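Local coordinates for probable acetyltransferase (Pseudomonas aeruginosa PAO1, PDB 2EUI), which probably works as an acetyltransferase of the GNAT family, transferring acyl groups other than aminoacyl groups, although its substrate remains unknown, at residues F18-R22 with S34-L38; I49-L53 with L99-A103. Residues are numbered along the deposited sequence.

Contact 1 (F18-R22 with S34-L38); sequences FVKYR and SRKFL
This is a buried helix-helix contact between two helices that follow one another near the N-terminus, 11-24 and 31-44, joined by a short connection. Both segments are regular α-helix, bonded within themselves from R22 N to F18 O and from L38 N to S34 O, each 3.2 Å. Their axes approach to 10.9 Å with 112° between the N-to-C directions, and the backbones are nearest at V19 and S34, CA to CA 6.7 Å. The t rotamer of F18 carries the ring to L38 (m, t), whose CD2 sits 3.5 Å from the F18 ring centroid and almost on its normal, a CH-pi contact; L38 CD1 is 3.5 Å from F18 CG. F37, also t, brings CD2 to 3.8 Å from F18 CZ. Helices 11-24 and 31-44 correspond to the first two helices of the GNAT fold, and the F18 side chain also touches F63 of strand 60-71. V19 CG2 lies 4.1 Å from S34 CB. R22 NH1 and S34 OG are 3.2 Å apart, but the angle is poor and no hydrogen bond forms; R22 NH1 instead bonds to L28 O and S34 OG to Y30 O. L75 of the second subunit packs on R22, S34 and F37.

Contact 2 (I49-L53 with L99-A103); sequences IYLAL and LLQHA
The Y50 ring offers one face to the imidazole of H102, which meets it edge-on in a T-shaped pair with centroids 4.7 Å apart and planes at 66°; the closest atoms are Y50 CE1 and H102 CE1, at 3.6 Å. With chi1 in m, Y50 extends from the strand to H102 and A103, while H102, in t, sets the imidazole against the tyrosine ring. Y50 CE2 lies 3.9 Å from A103 CA and 4.1 Å from A103 CB, the small alanine allowing the ring to approach the helix backbone. The helical segment is bonded from A103 N to L99 O at 2.8 Å. Its axis and that of the extended strand 49-53 come within 9.3 Å, with N-to-C directions 138° apart, and the closest CA pair is A52 and L99 at 6.8 Å. This is helix-on-sheet packing in the GNAT fold: helix 92-109 connects the parallel strands 76-86 and 112-120 in a β-α-β crossover and lies over one face of the sheet, extending across to strand 48-53. L99 (m, t) places CD2 3.9 Å from Y50 CB, 4.1 Å from A52 CB and 3.8 Å from Y50 O. Its side chain also touches I84, whereas I3 of strand 2-5, outermost within this chain, borders Y50, A52 and H102. L51 points away, and meets F63.

Contact 1 precedes contact 2 along the chain, without overlap: helix 31-44, the second partner of contact 1, leads directly into strand 48-53, the first partner of contact 2. Their centres are about 17 Å apart; contact 2 includes a strand of the sheet, and contact 1 lies in the layer on its other face from helix 92-109. Strand 48-53 serves both layers, since I49, on the side opposite that helix, touches contact 1, its CD1 4.2 Å from L38 CD2. The two contacts thus pack helices on opposite faces of the sheet, the α/β/α layering of a GNAT domain; the second subunit of the dimer reaches contact 1 but not contact 2.

Contact 1 (F18-R22 with S34-L38)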
loop_
_atom_site.group_PDB
_atom_site.type_symbol
_atom_site.label_atom_id
_atom_site.label_comp_id
_atom_site.label_asym_id
_atom_site.label_seq_id
_atom_site.Cartn_x
_atom_site.Cartn_y
_atom_site.Cartn_z
ATOM N N PHE A 18 15.677 13.339 -0.390
ATOM C CA PHE A 18 14.721 12.487 0.307
ATOM C C PHE A 18 14.659 12.892 1.781
ATOM O O PHE A 18 13.608 12.809 2.433
ATOM C CB PHE A 18 15.151 11.028 0.195
ATOM C CG PHE A 18 14.169 10.056 0.770
ATOM C CD1 PHE A 18 12.885 9.955 0.255
ATOM C CD2 PHE A 18 14.543 9.203 1.804
ATOM C CE1 PHE A 18 11.988 9.014 0.758
ATOM C CE2 PHE A 18 13.646 8.256 2.314
ATOM C CZ PHE A 18 12.370 8.161 1.792
ATOM N N VAL A 19 15.802 13.324 2.294
ATOM C CA VAL A 19 15.918 13.759 3.672
ATOM C C VAL A 19 15.121 15.047 3.876
ATOM O O VAL A 19 14.303 15.144 4.789
ATOM C CB VAL A 19 17.406 13.985 4.026
ATOM C CG1 VAL A 19 17.531 14.669 5.392
ATOM C CG2 VAL A 19 18.144 12.640 4.006
ATOM N N LYS A 20 15.366 16.025 3.004
ATOM C CA LYS A 20 14.686 17.319 3.045
ATOM C C LYS A 20 13.190 17.105 3.192
ATOM O O LYS A 20 12.523 17.759 4.004
ATOM C CB LYS A 20 14.942 18.086 1.748
ATOM C CG LYS A 20 16.395 18.367 1.438
ATOM C CD LYS A 20 16.826 19.684 2.022
ATOM C CE LYS A 20 18.259 19.959 1.658
ATOM N NZ LYS A 20 18.493 19.571 0.242
ATOM N N TYR A 21 12.677 16.192 2.373
ATOM C CA TYR A 21 11.261 15.817 2.355
ATOM C C TYR A 21 10.764 15.334 3.724
ATOM O O TYR A 21 9.759 15.822 4.241
ATOM C CB TYR A 21 11.053 14.716 1.313
ATOM C CG TYR A 21 9.759 13.953 1.456
ATOM C CD1 TYR A 21 8.537 14.559 1.181
ATOM C CD2 TYR A 21 9.756 12.625 1.868
ATOM C CE1 TYR A 21 7.347 13.863 1.312
ATOM C CE2 TYR A 21 8.576 11.924 2.004
ATOM C CZ TYR A 21 7.370 12.546 1.723
ATOM O OH TYR A 21 6.185 11.851 1.842
ATOM N N ARG A 22 11.478 14.367 4.296
ATOM C CA ARG A 22 11.120 13.809 5.586
ATOM C C ARG A 22 11.248 14.872 6.663
ATOM O O ARG A 22 10.436 14.944 7.584
ATOM C CB ARG A 22 12.029 12.615 5.916
ATOM C CG ARG A 22 11.897 11.426 4.957
ATOM C CD ARG A 22 12.799 10.261 5.347
ATOM N NE ARG A 22 12.582 9.845 6.732
ATOM C CZ ARG A 22 13.285 10.298 7.767
ATOM N NH1 ARG A 22 14.255 11.177 7.568
ATOM N NH2 ARG A 22 13.020 9.882 8.995
ATOM N N SER A 34 17.845 6.801 5.925
ATOM C CA SER A 34 17.073 7.279 4.800
ATOM C C SER A 34 17.715 6.807 3.504
ATOM O O SER A 34 17.024 6.355 2.595
ATOM C CB SER A 34 16.970 8.794 4.852
ATOM O OG SER A 34 16.147 9.178 5.952
ATOM N N ARG A 35 19.037 6.881 3.423
ATOM C CA ARG A 35 19.713 6.431 2.225
ATOM C C ARG A 35 19.596 4.908 2.156
ATOM O O ARG A 35 19.480 4.335 1.075
ATOM C CB ARG A 35 21.185 6.863 2.246
ATOM C CG ARG A 35 21.950 6.515 0.970
ATOM C CD ARG A 35 23.395 6.986 1.037
ATOM N NE ARG A 35 24.118 6.855 -0.228
ATOM C CZ ARG A 35 24.373 5.699 -0.840
ATOM N NH1 ARG A 35 23.967 4.547 -0.315
ATOM N NH2 ARG A 35 25.047 5.694 -1.982
ATOM N N LYS A 36 19.619 4.251 3.311
ATOM C CA LYS A 36 19.513 2.793 3.349
ATOM C C LYS A 36 18.121 2.339 2.915
ATOM O O LYS A 36 17.985 1.348 2.198
ATOM C CB LYS A 36 19.832 2.260 4.751
ATOM C CG LYS A 36 19.877 0.742 4.813
ATOM C CD LYS A 36 20.617 0.183 3.588
ATOM C CE LYS A 36 20.603 -1.344 3.514
ATOM N NZ LYS A 36 21.318 -1.856 2.296
ATOM N N PHE A 37 17.097 3.076 3.349
ATOM C CA PHE A 37 15.703 2.791 3.000
ATOM C C PHE A 37 15.501 2.830 1.481
ATOM O O PHE A 37 14.929 1.903 0.894
ATOM C CB PHE A 37 14.769 3.817 3.665
ATOM C CG PHE A 37 13.318 3.620 3.333
ATOM C CD1 PHE A 37 12.589 2.596 3.917
ATOM C CD2 PHE A 37 12.689 4.440 2.401
ATOM C CE1 PHE A 37 11.247 2.382 3.577
ATOM C CE2 PHE A 37 11.357 4.239 2.054
ATOM C CZ PHE A 37 10.632 3.206 2.643
ATOM N N LEU A 38 15.974 3.909 0.860
ATOM C CA LEU A 38 15.873 4.101 -0.582
ATOM C C LEU A 38 16.643 3.051 -1.370
ATOM O O LEU A 38 16.286 2.721 -2.498
ATOM C CB LEU A 38 16.402 5.476 -0.970
ATOM C CG LEU A 38 15.626 6.702 -0.505
ATOM C CD1 LEU A 38 16.354 7.949 -0.990
ATOM C CD2 LEU A 38 14.209 6.640 -1.034
#

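Contact 2 (I49-L53 with L99-A103)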
loop_
_atom_site.group_PDB
_atom_site.type_symbol
_atom_site.label_atom_id
_atom_site.label_comp_id
_atom_site.label_asym_id
_atom_site.label_seq_id
_atom_site.Cartn_x
_atom_site.Cartn_y
_atom_site.Cartn_z
ATOM N N ILE A 49 10.135 5.424 -8.470
ATOM C CA ILE A 49 10.498 6.773 -8.062
ATOM C C ILE A 49 10.774 7.627 -9.297
ATOM O O ILE A 49 11.682 7.332 -10.067
ATOM C CB ILE A 49 11.765 6.747 -7.179
ATOM C CG1 ILE A 49 11.426 6.107 -5.832
ATOM C CG2 ILE A 49 12.354 8.162 -7.028
ATOM C CD1 ILE A 49 12.604 5.972 -4.904
ATOM N N TYR A 50 9.987 8.679 -9.494
ATOM C CA TYR A 50 10.207 9.558 -10.635
ATOM C C TYR A 50 11.008 10.770 -10.185
ATOM O O TYR A 50 10.780 11.306 -9.105
ATOM C CB TYR A 50 8.879 10.008 -11.254
ATOM C CG TYR A 50 8.120 8.903 -11.940
ATOM C CD1 TYR A 50 8.687 8.192 -12.999
ATOM C CD2 TYR A 50 6.849 8.535 -11.506
ATOM C CE1 TYR A 50 8.007 7.134 -13.604
ATOM C CE2 TYR A 50 6.157 7.481 -12.102
ATOM C CZ TYR A 50 6.742 6.784 -13.147
ATOM O OH TYR A 50 6.068 5.726 -13.716
ATOM N N LEU A 51 11.953 11.177 -11.026
ATOM C CA LEU A 51 12.821 12.311 -10.747
ATOM C C LEU A 51 12.662 13.412 -11.786
ATOM O O LEU A 51 12.762 13.152 -12.986
ATOM C CB LEU A 51 14.294 11.874 -10.743
ATOM C CG LEU A 51 14.721 10.749 -9.799
ATOM C CD1 LEU A 51 16.188 10.377 -10.028
ATOM C CD2 LEU A 51 14.475 11.189 -8.370
ATOM N N ALA A 52 12.417 14.636 -11.323
ATOM C CA ALA A 52 12.294 15.793 -12.218
ATOM C C ALA A 52 13.674 16.441 -12.296
ATOM O O ALA A 52 14.167 16.985 -11.301
ATOM C CB ALA A 52 11.269 16.800 -11.670
ATOM N N LEU A 53 14.295 16.375 -13.472
ATOM C CA LEU A 53 15.630 16.946 -13.664
ATOM C C LEU A 53 15.654 18.130 -14.628
ATOM O O LEU A 53 15.001 18.103 -15.677
ATOM C CB LEU A 53 16.588 15.874 -14.180
ATOM C CG LEU A 53 16.549 14.512 -13.487
ATOM C CD1 LEU A 53 17.750 13.671 -13.938
ATOM C CD2 LEU A 53 16.546 14.702 -11.967
ATOM N N LEU A 99 5.464 15.774 -12.390
ATOM C CA LEU A 99 5.663 14.501 -11.730
ATOM C C LEU A 99 4.341 13.751 -11.644
ATOM O O LEU A 99 4.186 12.666 -12.211
ATOM C CB LEU A 99 6.236 14.723 -10.332
ATOM C CG LEU A 99 7.730 15.041 -10.277
ATOM C CD1 LEU A 99 8.111 15.381 -8.859
ATOM C CD2 LEU A 99 8.541 13.860 -10.785
ATOM N N LEU A 100 3.386 14.351 -10.941
ATOM C CA LEU A 100 2.069 13.760 -10.757
ATOM C C LEU A 100 1.404 13.355 -12.065
ATOM O O LEU A 100 0.773 12.304 -12.142
ATOM C CB LEU A 100 1.180 14.724 -9.967
ATOM C CG LEU A 100 1.678 14.964 -8.532
ATOM C CD1 LEU A 100 0.794 15.980 -7.835
ATOM C CD2 LEU A 100 1.696 13.633 -7.769
ATOM N N GLN A 101 1.549 14.173 -13.099
ATOM C CA GLN A 101 0.953 13.843 -14.384
ATOM C C GLN A 101 1.636 12.614 -14.964
ATOM O O GLN A 101 0.981 11.664 -15.377
ATOM C CB GLN A 101 1.102 15.001 -15.361
ATOM C CG GLN A 101 0.547 14.696 -16.738
ATOM C CD GLN A 101 1.376 15.329 -17.827
ATOM O OE1 GLN A 101 2.586 15.092 -17.917
ATOM N NE2 GLN A 101 0.738 16.141 -18.663
ATOM N N HIS A 102 2.958 12.642 -15.003
ATOM C CA HIS A 102 3.721 11.522 -15.526
ATOM C C HIS A 102 3.322 10.261 -14.746
ATOM O O HIS A 102 3.150 9.185 -15.322
ATOM C CB HIS A 102 5.213 11.814 -15.363
ATOM C CG HIS A 102 6.105 10.891 -16.133
ATOM N ND1 HIS A 102 6.423 9.622 -15.695
ATOM C CD2 HIS A 102 6.751 11.055 -17.311
ATOM C CE1 HIS A 102 7.225 9.045 -16.572
ATOM N NE2 HIS A 102 7.441 9.894 -17.561
ATOM N N ALA A 103 3.158 10.415 -13.433
ATOM C CA ALA A 103 2.784 9.308 -12.562
ATOM C C ALA A 103 1.388 8.793 -12.884
ATOM O O ALA A 103 1.176 7.581 -12.972
ATOM C CB ALA A 103 2.853 9.737 -11.097
#